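Local coordinates for protein putative transcription regulator (Lactobacillus plantarum, PDB 3K69) that probably acts as a dimeric DNA-binding transcriptional regulator of the Rrf2 type, reading its operator through a winged helix-turn-helix domain, at residues 16-21 / 33-38; 25-31 / 66-72; 77-83 / 135-140; 93-97 / 120-125. The contacts are given in a common frame with arbitrary orientation. Residue numbers count along the deposited sequence, not the author numbering.

Contact 1: 16-21 / 33-38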
loop_
_atom_site.group_PDB
_atom_site.type_symbol
_atom_site.label_atom_id
_atom_site.label_comp_id
_atom_site.label_asym_id
_atom_site.label_seq_id
_atom_site.Cartn_x
_atom_site.Cartn_y
_atom_site.Cartn_z
ATOM N N HIS A 16 8.206 0.911 17.334
ATOM C CA HIS A 16 9.326 1.529 18.035
ATOM C C HIS A 16 9.000 1.741 19.547
ATOM O O HIS A 16 9.834 1.456 20.432
ATOM C CB HIS A 16 9.687 2.833 17.329
ATOM C CG HIS A 16 11.026 3.364 17.677
ATOM N ND1 HIS A 16 11.771 4.130 16.803
ATOM C CD2 HIS A 16 11.766 3.246 18.810
ATOM C CE1 HIS A 16 12.908 4.467 17.391
ATOM N NE2 HIS A 16 12.933 3.933 18.605
ATOM N N SER A 17 7.769 2.178 19.849
ATOM C CA SER A 17 7.372 2.406 21.231
ATOM C C SER A 17 7.326 1.101 22.038
ATOM O O SER A 17 7.838 1.032 23.172
ATOM C CB SER A 17 6.022 3.152 21.295
ATOM O OG SER A 17 6.131 4.464 20.758
ATOM N N ILE A 18 6.716 0.063 21.466
ATOM C CA ILE A 18 6.727 -1.264 22.099
ATOM C C ILE A 18 8.152 -1.767 22.338
ATOM O O ILE A 18 8.453 -2.284 23.409
ATOM C CB ILE A 18 5.904 -2.300 21.311
ATOM C CG1 ILE A 18 4.433 -1.835 21.260
ATOM C CG2 ILE A 18 6.026 -3.681 21.989
ATOM C CD1 ILE A 18 3.554 -2.535 20.200
ATOM N N LEU A 19 9.027 -1.632 21.353
ATOM C CA LEU A 19 10.409 -2.069 21.551
ATOM C C LEU A 19 11.100 -1.267 22.667
ATOM O O LEU A 19 11.828 -1.820 23.485
ATOM C CB LEU A 19 11.206 -2.006 20.260
ATOM C CG LEU A 19 10.799 -2.966 19.145
ATOM C CD1 LEU A 19 11.386 -2.428 17.853
ATOM C CD2 LEU A 19 11.233 -4.363 19.436
ATOM N N TYR A 20 10.828 0.024 22.731
ATOM C CA TYR A 20 11.443 0.870 23.733
ATOM C C TYR A 20 10.973 0.457 25.123
ATOM O O TYR A 20 11.798 0.260 26.047
ATOM C CB TYR A 20 11.144 2.341 23.489
ATOM C CG TYR A 20 11.915 3.250 24.419
ATOM C CD1 TYR A 20 13.191 3.707 24.063
ATOM C CD2 TYR A 20 11.399 3.625 25.667
ATOM C CE1 TYR A 20 13.934 4.546 24.908
ATOM C CE2 TYR A 20 12.150 4.468 26.538
ATOM C CZ TYR A 20 13.404 4.934 26.135
ATOM O OH TYR A 20 14.169 5.743 26.961
ATOM N N LEU A 21 9.657 0.282 25.257
ATOM C CA LEU A 21 9.080 -0.155 26.528
ATOM C C LEU A 21 9.567 -1.568 26.965
ATOM O O LEU A 21 9.765 -1.811 28.148
ATOM C CB LEU A 21 7.557 -0.048 26.492
ATOM C CG LEU A 21 7.020 1.396 26.350
ATOM C CD1 LEU A 21 5.547 1.443 26.092
ATOM C CD2 LEU A 21 7.401 2.314 27.521
ATOM N N GLU A 33 9.750 11.016 27.028
ATOM C CA GLU A 33 10.877 10.111 26.908
ATOM C C GLU A 33 10.792 9.255 25.644
ATOM O O GLU A 33 11.773 9.085 24.929
ATOM C CB GLU A 33 10.967 9.222 28.157
ATOM C CG GLU A 33 12.137 8.267 28.108
ATOM C CD GLU A 33 12.342 7.431 29.362
ATOM O OE1 GLU A 33 11.894 7.835 30.454
ATOM O OE2 GLU A 33 12.951 6.345 29.228
ATOM N N LEU A 34 9.614 8.699 25.379
ATOM C CA LEU A 34 9.378 7.962 24.144
ATOM C C LEU A 34 9.596 8.859 22.917
ATOM O O LEU A 34 10.233 8.430 21.930
ATOM C CB LEU A 34 7.978 7.346 24.114
ATOM C CG LEU A 34 7.716 6.094 24.955
ATOM C CD1 LEU A 34 6.220 5.892 25.201
ATOM C CD2 LEU A 34 8.305 4.826 24.294
ATOM N N ALA A 35 9.077 10.084 22.957
ATOM C CA ALA A 35 9.247 10.986 21.817
ATOM C C ALA A 35 10.734 11.281 21.539
ATOM O O ALA A 35 11.174 11.204 20.388
ATOM C CB ALA A 35 8.462 12.244 21.999
ATOM N N GLN A 36 11.522 11.565 22.576
ATOM C CA GLN A 36 12.992 11.630 22.409
ATOM C C GLN A 36 13.543 10.446 21.581
ATOM O O GLN A 36 14.242 10.658 20.596
ATOM C CB GLN A 36 13.710 11.659 23.756
ATOM C CG GLN A 36 13.542 12.939 24.579
ATOM C CD GLN A 36 14.125 12.816 26.007
ATOM O OE1 GLN A 36 14.009 11.765 26.680
ATOM N NE2 GLN A 36 14.762 13.886 26.463
ATOM N N SER A 37 13.220 9.209 21.969
ATOM C CA SER A 37 13.687 8.016 21.238
ATOM C C SER A 37 13.141 7.919 19.796
ATOM O O SER A 37 13.867 7.553 18.882
ATOM C CB SER A 37 13.347 6.727 22.019
ATOM O OG SER A 37 13.589 5.541 21.258
ATOM N N LEU A 38 11.873 8.263 19.588
ATOM C CA LEU A 38 11.289 8.151 18.260
ATOM C C LEU A 38 11.677 9.306 17.324
ATOM O O LEU A 38 11.402 9.245 16.118
ATOM C CB LEU A 38 9.769 8.000 18.349
ATOM C CG LEU A 38 9.332 6.544 18.556
ATOM C CD1 LEU A 38 9.980 5.901 19.807
ATOM C CD2 LEU A 38 7.829 6.526 18.648
HETATM O O HOH W 1 14.507 8.613 25.196
#

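Contact 2: 25-31 / 66-72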
loop_
_atom_site.group_PDB
_atom_site.type_symbol
_atom_site.label_atom_id
_atom_site.label_comp_id
_atom_site.label_asym_id
_atom_site.label_seq_id
_atom_site.Cartn_x
_atom_site.Cartn_y
_atom_site.Cartn_z
ATOM N N ARG A 25 11.292 -2.419 31.100
ATOM C CA ARG A 25 10.109 -3.012 31.745
ATOM C C ARG A 25 10.035 -2.689 33.229
ATOM O O ARG A 25 8.966 -2.778 33.803
ATOM C CB ARG A 25 10.051 -4.528 31.557
ATOM C CG ARG A 25 9.602 -4.939 30.189
ATOM C CD ARG A 25 9.903 -6.401 29.918
ATOM N NE ARG A 25 9.499 -6.805 28.573
ATOM C CZ ARG A 25 8.295 -7.266 28.221
ATOM N NH1 ARG A 25 7.341 -7.416 29.108
ATOM N NH2 ARG A 25 8.048 -7.593 26.966
ATOM N N ASP A 26 11.150 -2.284 33.831
ATOM C CA ASP A 26 11.176 -1.808 35.220
ATOM C C ASP A 26 10.679 -0.358 35.454
ATOM O O ASP A 26 10.772 0.142 36.540
ATOM C CB ASP A 26 12.622 -1.916 35.754
ATOM C CG ASP A 26 13.650 -0.984 34.975
ATOM O OD1 ASP A 26 13.340 -0.413 33.876
ATOM O OD2 ASP A 26 14.796 -0.815 35.476
ATOM N N SER A 27 10.162 0.306 34.433
ATOM C CA SER A 27 9.984 1.748 34.428
ATOM C C SER A 27 8.660 2.090 33.838
ATOM O O SER A 27 8.173 1.406 32.934
ATOM C CB SER A 27 11.029 2.395 33.512
ATOM O OG SER A 27 12.286 2.382 34.124
ATOM N N LYS A 28 8.093 3.168 34.339
ATOM C CA LYS A 28 7.091 3.909 33.614
ATOM C C LYS A 28 7.802 4.964 32.763
ATOM O O LYS A 28 8.720 5.663 33.215
ATOM C CB LYS A 28 6.054 4.483 34.567
ATOM C CG LYS A 28 5.283 3.338 35.221
ATOM C CD LYS A 28 4.265 3.803 36.184
ATOM C CE LYS A 28 3.623 2.633 36.862
ATOM N NZ LYS A 28 2.838 1.840 35.898
ATOM N N VAL A 29 7.388 5.029 31.513
ATOM C CA VAL A 29 7.996 5.903 30.533
ATOM C C VAL A 29 6.948 6.889 30.025
ATOM O O VAL A 29 5.970 6.501 29.371
ATOM C CB VAL A 29 8.576 5.077 29.362
ATOM C CG1 VAL A 29 9.261 5.990 28.339
ATOM C CG2 VAL A 29 9.554 3.978 29.903
ATOM N N ALA A 30 7.175 8.161 30.301
ATOM C CA ALA A 30 6.277 9.209 29.839
ATOM C C ALA A 30 6.436 9.441 28.339
ATOM O O ALA A 30 7.443 9.039 27.743
ATOM C CB ALA A 30 6.543 10.470 30.613
ATOM N N SER A 31 5.444 10.105 27.731
ATOM C CA SER A 31 5.452 10.459 26.311
ATOM C C SER A 31 6.703 11.187 25.886
ATOM O O SER A 31 7.185 11.005 24.782
ATOM C CB SER A 31 4.243 11.391 25.964
ATOM O OG SER A 31 3.023 10.808 26.388
ATOM N N GLY A 66 4.160 9.043 36.485
ATOM C CA GLY A 66 3.316 8.121 35.720
ATOM C C GLY A 66 3.932 7.832 34.356
ATOM O O GLY A 66 5.044 8.278 34.052
ATOM N N GLY A 67 3.194 7.120 33.514
ATOM C CA GLY A 67 3.671 6.817 32.189
ATOM C C GLY A 67 3.278 5.428 31.770
ATOM O O GLY A 67 2.653 4.699 32.539
ATOM N N TYR A 68 3.728 5.075 30.577
ATOM C CA TYR A 68 3.451 3.797 29.956
ATOM C C TYR A 68 4.418 2.723 30.372
ATOM O O TYR A 68 5.597 2.947 30.625
ATOM C CB TYR A 68 3.454 3.944 28.440
ATOM C CG TYR A 68 2.373 4.877 27.930
ATOM C CD1 TYR A 68 1.053 4.451 27.861
ATOM C CD2 TYR A 68 2.665 6.186 27.533
ATOM C CE1 TYR A 68 0.048 5.287 27.403
ATOM C CE2 TYR A 68 1.639 7.051 27.073
ATOM C CZ TYR A 68 0.330 6.584 27.019
ATOM O OH TYR A 68 -0.708 7.408 26.601
ATOM N N GLN A 69 3.897 1.517 30.420
ATOM C CA GLN A 69 4.688 0.391 30.826
ATOM C C GLN A 69 4.193 -0.853 30.045
ATOM O O GLN A 69 3.011 -0.983 29.672
ATOM C CB GLN A 69 4.641 0.232 32.352
ATOM C CG GLN A 69 5.608 -0.819 32.901
ATOM C CD GLN A 69 5.721 -0.766 34.434
ATOM O OE1 GLN A 69 4.742 -0.508 35.126
ATOM N NE2 GLN A 69 6.923 -0.982 34.948
ATOM N N LEU A 70 5.137 -1.691 29.688
ATOM C CA LEU A 70 4.850 -2.928 29.000
ATOM C C LEU A 70 5.049 -4.039 30.003
ATOM O O LEU A 70 6.116 -4.151 30.589
ATOM C CB LEU A 70 5.813 -3.118 27.826
ATOM C CG LEU A 70 5.567 -4.304 26.936
ATOM C CD1 LEU A 70 4.233 -4.199 26.188
ATOM C CD2 LEU A 70 6.781 -4.583 25.928
ATOM N N ASP A 71 4.038 -4.887 30.151
ATOM C CA ASP A 71 4.150 -6.071 30.970
ATOM C C ASP A 71 3.629 -7.313 30.264
ATOM O O ASP A 71 3.400 -8.322 30.913
ATOM C CB ASP A 71 3.480 -5.889 32.357
ATOM C CG ASP A 71 1.974 -5.600 32.280
ATOM O OD1 ASP A 71 1.347 -5.837 31.228
ATOM O OD2 ASP A 71 1.396 -5.122 33.284
ATOM N N LEU A 72 3.476 -7.260 28.947
ATOM C CA LEU A 72 3.077 -8.425 28.161
ATOM C C LEU A 72 4.237 -8.834 27.229
ATOM O O LEU A 72 5.232 -8.098 27.092
ATOM C CB LEU A 72 1.781 -8.142 27.395
ATOM C CG LEU A 72 0.552 -7.802 28.272
ATOM C CD1 LEU A 72 -0.523 -7.175 27.393
ATOM C CD2 LEU A 72 -0.014 -9.038 28.984
HETATM O O HOH W 2 6.965 -4.446 33.124
HETATM O O HOH W 3 1.775 2.378 33.592
HETATM O O HOH W 4 8.391 8.750 34.748
#

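Contact 3: 77-83 / 135-140. With DMS (dimethyl sulfoxide), chain C.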
loop_
_atom_site.group_PDB
_atom_site.type_symbol
_atom_site.label_atom_id
_atom_site.label_comp_id
_atom_site.label_asym_id
_atom_site.label_seq_id
_atom_site.Cartn_x
_atom_site.Cartn_y
_atom_site.Cartn_z
HETATM N N MSE A 77 1.972 -10.636 20.537
HETATM C CA MSE A 77 1.531 -9.516 19.708
HETATM C C MSE A 77 1.739 -9.830 18.243
HETATM O O MSE A 77 2.851 -9.707 17.722
HETATM C CB MSE A 77 2.320 -8.281 20.048
HETATM C CG MSE A 77 2.231 -7.953 21.498
HETATM SE SE MSE A 77 3.342 -6.415 21.966
HETATM C CE MSE A 77 2.996 -6.465 23.900
ATOM N N ASN A 78 0.669 -10.284 17.602
ATOM C CA ASN A 78 0.679 -10.476 16.169
ATOM C C ASN A 78 0.937 -9.165 15.431
ATOM O O ASN A 78 0.250 -8.148 15.648
ATOM C CB ASN A 78 -0.652 -11.078 15.680
ATOM C CG ASN A 78 -0.578 -11.512 14.244
ATOM O OD1 ASN A 78 -0.817 -10.704 13.342
ATOM N ND2 ASN A 78 -0.168 -12.770 14.006
ATOM N N LEU A 79 1.912 -9.197 14.531
ATOM C CA LEU A 79 2.327 -8.027 13.786
ATOM C C LEU A 79 1.226 -7.510 12.861
ATOM O O LEU A 79 1.083 -6.347 12.671
ATOM C CB LEU A 79 3.612 -8.344 13.006
ATOM C CG LEU A 79 4.601 -7.215 12.715
ATOM C CD1 LEU A 79 5.141 -6.546 13.986
ATOM C CD2 LEU A 79 5.709 -7.863 11.904
ATOM N N GLY A 80 0.435 -8.409 12.307
ATOM C CA GLY A 80 -0.684 -8.063 11.509
ATOM C C GLY A 80 -1.826 -7.448 12.247
ATOM O O GLY A 80 -2.427 -6.519 11.748
ATOM N N ASP A 81 -2.138 -7.977 13.422
ATOM C CA ASP A 81 -3.043 -7.316 14.348
ATOM C C ASP A 81 -2.564 -5.892 14.627
ATOM O O ASP A 81 -3.331 -4.967 14.534
ATOM C CB ASP A 81 -3.150 -8.089 15.670
ATOM C CG ASP A 81 -3.918 -9.387 15.536
ATOM O OD1 ASP A 81 -4.616 -9.546 14.513
ATOM O OD2 ASP A 81 -3.828 -10.235 16.459
ATOM N N LEU A 82 -1.298 -5.717 14.930
ATOM C CA LEU A 82 -0.765 -4.367 15.180
ATOM C C LEU A 82 -0.891 -3.438 13.959
ATOM O O LEU A 82 -1.344 -2.281 14.083
ATOM C CB LEU A 82 0.697 -4.465 15.644
ATOM C CG LEU A 82 1.332 -3.138 16.064
ATOM C CD1 LEU A 82 0.511 -2.505 17.204
ATOM C CD2 LEU A 82 2.866 -3.357 16.438
ATOM N N TYR A 83 -0.520 -3.960 12.781
ATOM C CA TYR A 83 -0.600 -3.217 11.506
ATOM C C TYR A 83 -2.057 -2.770 11.253
ATOM O O TYR A 83 -2.308 -1.619 10.915
ATOM C CB TYR A 83 -0.063 -4.060 10.306
ATOM C CG TYR A 83 0.065 -3.234 9.047
ATOM C CD1 TYR A 83 -1.042 -3.017 8.209
ATOM C CD2 TYR A 83 1.264 -2.602 8.734
ATOM C CE1 TYR A 83 -0.945 -2.196 7.096
ATOM C CE2 TYR A 83 1.377 -1.764 7.590
ATOM C CZ TYR A 83 0.261 -1.561 6.789
ATOM O OH TYR A 83 0.337 -0.753 5.661
ATOM N N TYR A 135 1.827 -9.621 7.123
ATOM C CA TYR A 135 2.163 -9.266 8.499
ATOM C C TYR A 135 1.574 -10.239 9.509
ATOM O O TYR A 135 2.208 -10.514 10.518
ATOM C CB TYR A 135 1.721 -7.853 8.814
ATOM C CG TYR A 135 2.358 -6.767 7.967
ATOM C CD1 TYR A 135 3.580 -6.222 8.324
ATOM C CD2 TYR A 135 1.707 -6.235 6.876
ATOM C CE1 TYR A 135 4.125 -5.223 7.614
ATOM C CE2 TYR A 135 2.274 -5.230 6.135
ATOM C CZ TYR A 135 3.489 -4.732 6.508
ATOM O OH TYR A 135 4.085 -3.714 5.832
ATOM N N HIS A 136 0.412 -10.828 9.209
ATOM C CA HIS A 136 -0.176 -11.806 10.119
ATOM C C HIS A 136 0.616 -13.084 10.378
ATOM O O HIS A 136 0.321 -13.794 11.353
ATOM C CB HIS A 136 -1.629 -12.146 9.714
ATOM C CG HIS A 136 -2.594 -11.078 10.088
ATOM N ND1 HIS A 136 -3.187 -11.016 11.328
ATOM C CD2 HIS A 136 -2.964 -9.949 9.443
ATOM C CE1 HIS A 136 -3.961 -9.945 11.392
ATOM N NE2 HIS A 136 -3.821 -9.271 10.270
ATOM N N GLN A 137 1.602 -13.370 9.527
ATOM C CA GLN A 137 2.521 -14.475 9.727
ATOM C C GLN A 137 3.447 -14.291 10.907
ATOM O O GLN A 137 4.020 -15.265 11.352
ATOM C CB GLN A 137 3.452 -14.685 8.528
ATOM C CG GLN A 137 2.791 -14.878 7.191
ATOM C CD GLN A 137 3.825 -14.894 6.111
ATOM O OE1 GLN A 137 4.340 -13.849 5.709
ATOM N NE2 GLN A 137 4.173 -16.092 5.660
ATOM N N PHE A 138 3.642 -13.061 11.379
ATOM C CA PHE A 138 4.705 -12.762 12.341
ATOM C C PHE A 138 4.181 -12.151 13.606
ATOM O O PHE A 138 3.042 -11.663 13.659
ATOM C CB PHE A 138 5.728 -11.771 11.764
ATOM C CG PHE A 138 6.327 -12.224 10.470
ATOM C CD1 PHE A 138 7.166 -13.320 10.431
ATOM C CD2 PHE A 138 6.000 -11.600 9.293
ATOM C CE1 PHE A 138 7.696 -13.771 9.214
ATOM C CE2 PHE A 138 6.502 -12.059 8.093
ATOM C CZ PHE A 138 7.367 -13.131 8.065
ATOM N N THR A 139 5.072 -12.108 14.598
ATOM C CA THR A 139 4.826 -11.417 15.853
ATOM C C THR A 139 5.889 -10.373 16.063
ATOM O O THR A 139 6.866 -10.308 15.341
ATOM C CB THR A 139 4.838 -12.347 17.099
ATOM O OG1 THR A 139 6.175 -12.765 17.377
ATOM C CG2 THR A 139 3.914 -13.555 16.935
HETATM N N MSE A 140 5.684 -9.575 17.105
HETATM C CA MSE A 140 6.686 -8.625 17.547
HETATM C C MSE A 140 7.987 -9.308 17.970
HETATM O O MSE A 140 9.029 -8.662 17.907
HETATM C CB MSE A 140 6.148 -7.763 18.716
HETATM C CG MSE A 140 5.242 -6.601 18.302
HETATM SE SE MSE A 140 6.140 -5.246 17.181
HETATM C CE MSE A 140 7.532 -4.629 18.509
HETATM S S DMS C . 3.681 0.684 5.517
HETATM O O DMS C . 2.034 0.709 4.818
HETATM C C1 DMS C . 4.972 0.951 4.289
HETATM C C2 DMS C . 3.908 2.207 6.496
#

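Contact 4: 93-97 / 120-125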
loop_
_atom_site.group_PDB
_atom_site.type_symbol
_atom_site.label_atom_id
_atom_site.label_comp_id
_atom_site.label_asym_id
_atom_site.label_seq_id
_atom_site.Cartn_x
_atom_site.Cartn_y
_atom_site.Cartn_z
ATOM N N TYR A 93 -12.101 3.212 -1.947
ATOM C CA TYR A 93 -10.930 3.501 -2.790
ATOM C C TYR A 93 -11.236 4.608 -3.812
ATOM O O TYR A 93 -10.479 4.785 -4.778
ATOM C CB TYR A 93 -10.459 2.226 -3.501
ATOM C CG TYR A 93 -9.742 1.259 -2.615
ATOM C CD1 TYR A 93 -8.379 1.412 -2.357
ATOM C CD2 TYR A 93 -10.427 0.243 -1.957
ATOM C CE1 TYR A 93 -7.697 0.537 -1.521
ATOM C CE2 TYR A 93 -9.759 -0.644 -1.131
ATOM C CZ TYR A 93 -8.395 -0.476 -0.900
ATOM O OH TYR A 93 -7.714 -1.320 -0.062
ATOM N N ALA A 94 -12.318 5.361 -3.614
ATOM C CA ALA A 94 -12.727 6.389 -4.578
ATOM C C ALA A 94 -11.609 7.369 -5.009
ATOM O O ALA A 94 -11.544 7.754 -6.169
ATOM C CB ALA A 94 -13.970 7.203 -4.075
ATOM N N ARG A 95 -10.750 7.781 -4.090
ATOM C CA ARG A 95 -9.679 8.718 -4.433
ATOM C C ARG A 95 -8.708 8.120 -5.466
ATOM O O ARG A 95 -7.983 8.855 -6.113
ATOM C CB ARG A 95 -8.867 9.121 -3.183
ATOM C CG ARG A 95 -8.261 7.972 -2.435
ATOM N N PHE A 96 -8.660 6.794 -5.570
ATOM C CA PHE A 96 -7.765 6.119 -6.508
ATOM C C PHE A 96 -8.449 5.569 -7.766
ATOM O O PHE A 96 -7.835 4.854 -8.535
ATOM C CB PHE A 96 -7.135 4.956 -5.778
ATOM C CG PHE A 96 -6.360 5.355 -4.568
ATOM C CD1 PHE A 96 -5.354 6.297 -4.662
ATOM C CD2 PHE A 96 -6.620 4.770 -3.342
ATOM C CE1 PHE A 96 -4.616 6.651 -3.553
ATOM C CE2 PHE A 96 -5.879 5.117 -2.230
ATOM C CZ PHE A 96 -4.873 6.060 -2.342
ATOM N N ILE A 97 -9.724 5.875 -7.930
ATOM C CA ILE A 97 -10.526 5.357 -9.015
ATOM C C ILE A 97 -11.079 6.508 -9.896
ATOM O O ILE A 97 -11.556 7.553 -9.402
ATOM C CB ILE A 97 -11.654 4.442 -8.451
ATOM C CG1 ILE A 97 -11.042 3.245 -7.693
ATOM C CG2 ILE A 97 -12.696 4.091 -9.544
ATOM C CD1 ILE A 97 -12.067 2.451 -6.902
ATOM N N LEU A 120 -12.402 -2.128 -9.761
ATOM C CA LEU A 120 -11.170 -1.689 -9.090
ATOM C C LEU A 120 -11.232 -1.773 -7.605
ATOM O O LEU A 120 -10.235 -2.118 -6.960
ATOM C CB LEU A 120 -10.744 -0.290 -9.544
ATOM C CG LEU A 120 -10.221 -0.233 -10.972
ATOM C CD1 LEU A 120 -9.993 1.231 -11.318
ATOM C CD2 LEU A 120 -8.926 -1.099 -11.159
ATOM N N THR A 121 -12.403 -1.470 -7.041
ATOM C CA THR A 121 -12.608 -1.632 -5.619
ATOM C C THR A 121 -12.372 -3.091 -5.208
ATOM O O THR A 121 -11.673 -3.350 -4.236
ATOM C CB THR A 121 -14.005 -1.143 -5.140
ATOM O OG1 THR A 121 -14.138 0.241 -5.435
ATOM C CG2 THR A 121 -14.197 -1.363 -3.601
ATOM N N ASP A 122 -12.937 -4.039 -5.947
ATOM C CA ASP A 122 -12.709 -5.434 -5.606
ATOM C C ASP A 122 -11.216 -5.819 -5.760
ATOM O O ASP A 122 -10.637 -6.445 -4.867
ATOM C CB ASP A 122 -13.563 -6.347 -6.449
ATOM C CG ASP A 122 -15.053 -6.273 -6.119
ATOM O OD1 ASP A 122 -15.460 -5.619 -5.115
ATOM O OD2 ASP A 122 -15.836 -6.902 -6.885
ATOM N N LEU A 123 -10.632 -5.438 -6.890
ATOM C CA LEU A 123 -9.224 -5.634 -7.159
ATOM C C LEU A 123 -8.301 -5.130 -5.996
ATOM O O LEU A 123 -7.497 -5.895 -5.449
ATOM C CB LEU A 123 -8.846 -4.985 -8.481
ATOM C CG LEU A 123 -7.408 -5.246 -8.978
ATOM C CD1 LEU A 123 -7.161 -6.702 -9.367
ATOM C CD2 LEU A 123 -6.975 -4.272 -10.093
ATOM N N PHE A 124 -8.437 -3.852 -5.655
ATOM C CA PHE A 124 -7.650 -3.189 -4.599
ATOM C C PHE A 124 -7.912 -3.808 -3.225
ATOM O O PHE A 124 -6.992 -3.962 -2.425
ATOM C CB PHE A 124 -8.014 -1.704 -4.522
ATOM C CG PHE A 124 -7.625 -0.889 -5.718
ATOM C CD1 PHE A 124 -6.536 -1.214 -6.515
ATOM C CD2 PHE A 124 -8.324 0.251 -6.031
ATOM C CE1 PHE A 124 -6.179 -0.395 -7.624
ATOM C CE2 PHE A 124 -7.983 1.058 -7.132
ATOM C CZ PHE A 124 -6.895 0.726 -7.913
ATOM N N THR A 125 -9.166 -4.185 -2.953
ATOM C CA THR A 125 -9.510 -4.819 -1.672
ATOM C C THR A 125 -8.902 -6.199 -1.529
ATOM O O THR A 125 -8.327 -6.523 -0.485
ATOM C CB THR A 125 -11.033 -4.872 -1.435
ATOM O OG1 THR A 125 -11.572 -3.556 -1.605
ATOM C CG2 THR A 125 -11.359 -5.379 -0.023
HETATM O O HOH W 5 -14.374 2.162 -3.442
#

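Contact 1: 16-21 / 33-38
Two helices of the winged helix-turn-helix domain meet here. Helix 31-38, the first of the two helix-turn-helix helices, lies across helix 9-22; their short segments cross at 116°, with the axes 10.2 Å apart at closest approach. The phenol of Tyr20 is well satisfied: its OH donates to Glu33 OE2 at 2.6 Å. Water 1 adds a second link, giving a good bond to Glu33 O (2.8 Å) and a weak one to Tyr20 OH (3.4 Å). His16 is served from two directions. Its ND1 pairs with the hydroxyl of Thr98 of the second subunit, its stronger partner, while NE2 reaches Ser37 OG at 3.2 Å in only a weak bond, bent to 123°. Ser17 OG is satisfied within its own helix by the carbonyl of Val13, so toward helix 31-38 it simply packs on Leu38. Between these polar points Leu34 wedges in, its CD2 touching Tyr20 CD2 at 3.6 Å and Leu21 CD2 at 4.2 Å; Leu49 of helix 46-54 packs on it too. At the C-terminal end of helix 31-38, Leu38 CD1 sits over the His16 ring in a CH-pi contact, 3.5 Å from the ring centroid.

Contact 2: 25-31 / 66-72
Arg25, Gln69 and Lys28, the three residues with most surface covered here, all work through their polar ends. Arg25 stretches along the far part of 66-72, where NH1 (3.0 Å) and NH2 (2.9 Å) both donate to Leu72 O; Leu70 CD2 packs over the face of the guanidinium, and Asp22 supplies a salt bridge. Gln69 points toward 25-31 and uses both ends of its amide: NE2 donates to Arg25 O at 3.0 Å, and OE1 accepts from Lys28 NZ at 3.1 Å. The ammonium also holds water 3, which bonds on to Gly67 O, and water 2 links Arg25 O with Leu70 O. In the middle Val29 and Tyr68 form one antiparallel hydrogen-bonded pair, Val29 N to Tyr68 O and Tyr68 N to Val29 O, each 2.9 Å. This adds 25-31 to the wing hairpin 59-61/67-69, as in winged-helix domains. Gly67 passes so close to Val29 and Ala30 that a CB would clash, and its backbone angles suit glycine. Five of the six direct bonds end on main-chain carbonyls; two are given by backbone amides, three by the Arg25 and Gln69 side chains, so this surface contact is largely polar.

Contact 3: 77-83 / 135-140
With chi1 at t, the Asn78 amide folds back: OD1 caps the start of helix 79-86, accepting from Asp81 N at 3.0 Å and weakly from Gly80 N, while ND2 donates to His136 O at 2.9 Å. Backbone bonds flank it, Leu79 N to Phe138 O (2.8 Å) and Met140 N to Met77 O (2.9 Å). His136, chi1 m, lays its ring flat on Gly80, whose CA is 3.6 Å from the ring centroid; a CB on Gly80 would strike that ring, and NE2 finds its partner in Asp84. Tyr83 (chi1 t) and Tyr135 (chi1 m) swing their rings together into an offset stack, centroids 4.4 Å apart and planes at 13°. Tyr135 OH bonds to Tyr131, and Tyr83 OH makes a very short 2.4 Å bond to the O of a dimethyl sulfoxide, probably from the crystallisation liquor. Selenomethionine Met140, its three chi angles all m, curls so that SE meets Leu79 CD1 (3.6 Å) and Leu82 CD2 (3.9 Å). The joint ties the start of helix 79-86 to the turn between helices 111-136 and 140-148, with helix 9-22 packed on Met77, Leu82 and Met140 and the second subunit's Leu123 and Phe124 on Leu79 and Tyr135.

Contact 4: 93-97 / 120-125
Leu120 opens the helical side, its CB 4.0 Å from Ile97 CG1, with Ser12 of the second subunit also packing on it. One residue on, Thr121 OG1 has Ser117 O as its main partner; it is also bonded by water 5, which donates to it at 2.8 Å and accepts from Tyr93 N at 2.9 Å, and Ile97 CD1 lies 3.4 Å from the same oxygen. Asp122 points away from 93-97 and Leu123 is out of its reach; both pack on the second subunit, as expected of the long helix 111-136, which in Rrf2-type regulators forms much of the dimer interface. Across from it, 94-96 is a short 3-10 turn in the connection that follows helix 79-86. Phe124 contributes most from the helix: its CB sits squarely over the Tyr93 ring, 3.6 Å from the centroid in a CH-pi contact, and its ring edge meets Ile97 CG1 through CE2 at 3.8 Å. Thr125 comes last, OG1 donating back to Thr121 O at 2.6 Å while standing 3.5 Å from Tyr93 CE2.

Overall arrangement
Contacts 1 and 3 are buried and contact 2 lies at the surface; contact 4, about 35 Å from contact 1 between centres, is partly buried. Contacts 1 and 2 are one continuous piece of the winged domain: Val29 fills the space beside Tyr20, Leu21 and Leu34. Ile18 and Leu19 carry that core on to Met77, Leu82 and Met140 of contact 3, and Leu70 of contact 2 reaches Met77 as well. Contacts 3 and 4 share helix 111-136, and contacts 1, 3 and 4 all touch the second subunit. Chemistry differs: side-chain hydrogen bonds and leucines in 1, a backbone pair and charged side chains in 2, backbone bonds, Asn78 and stacked tyrosines in 3, apolar packing and one water in 4.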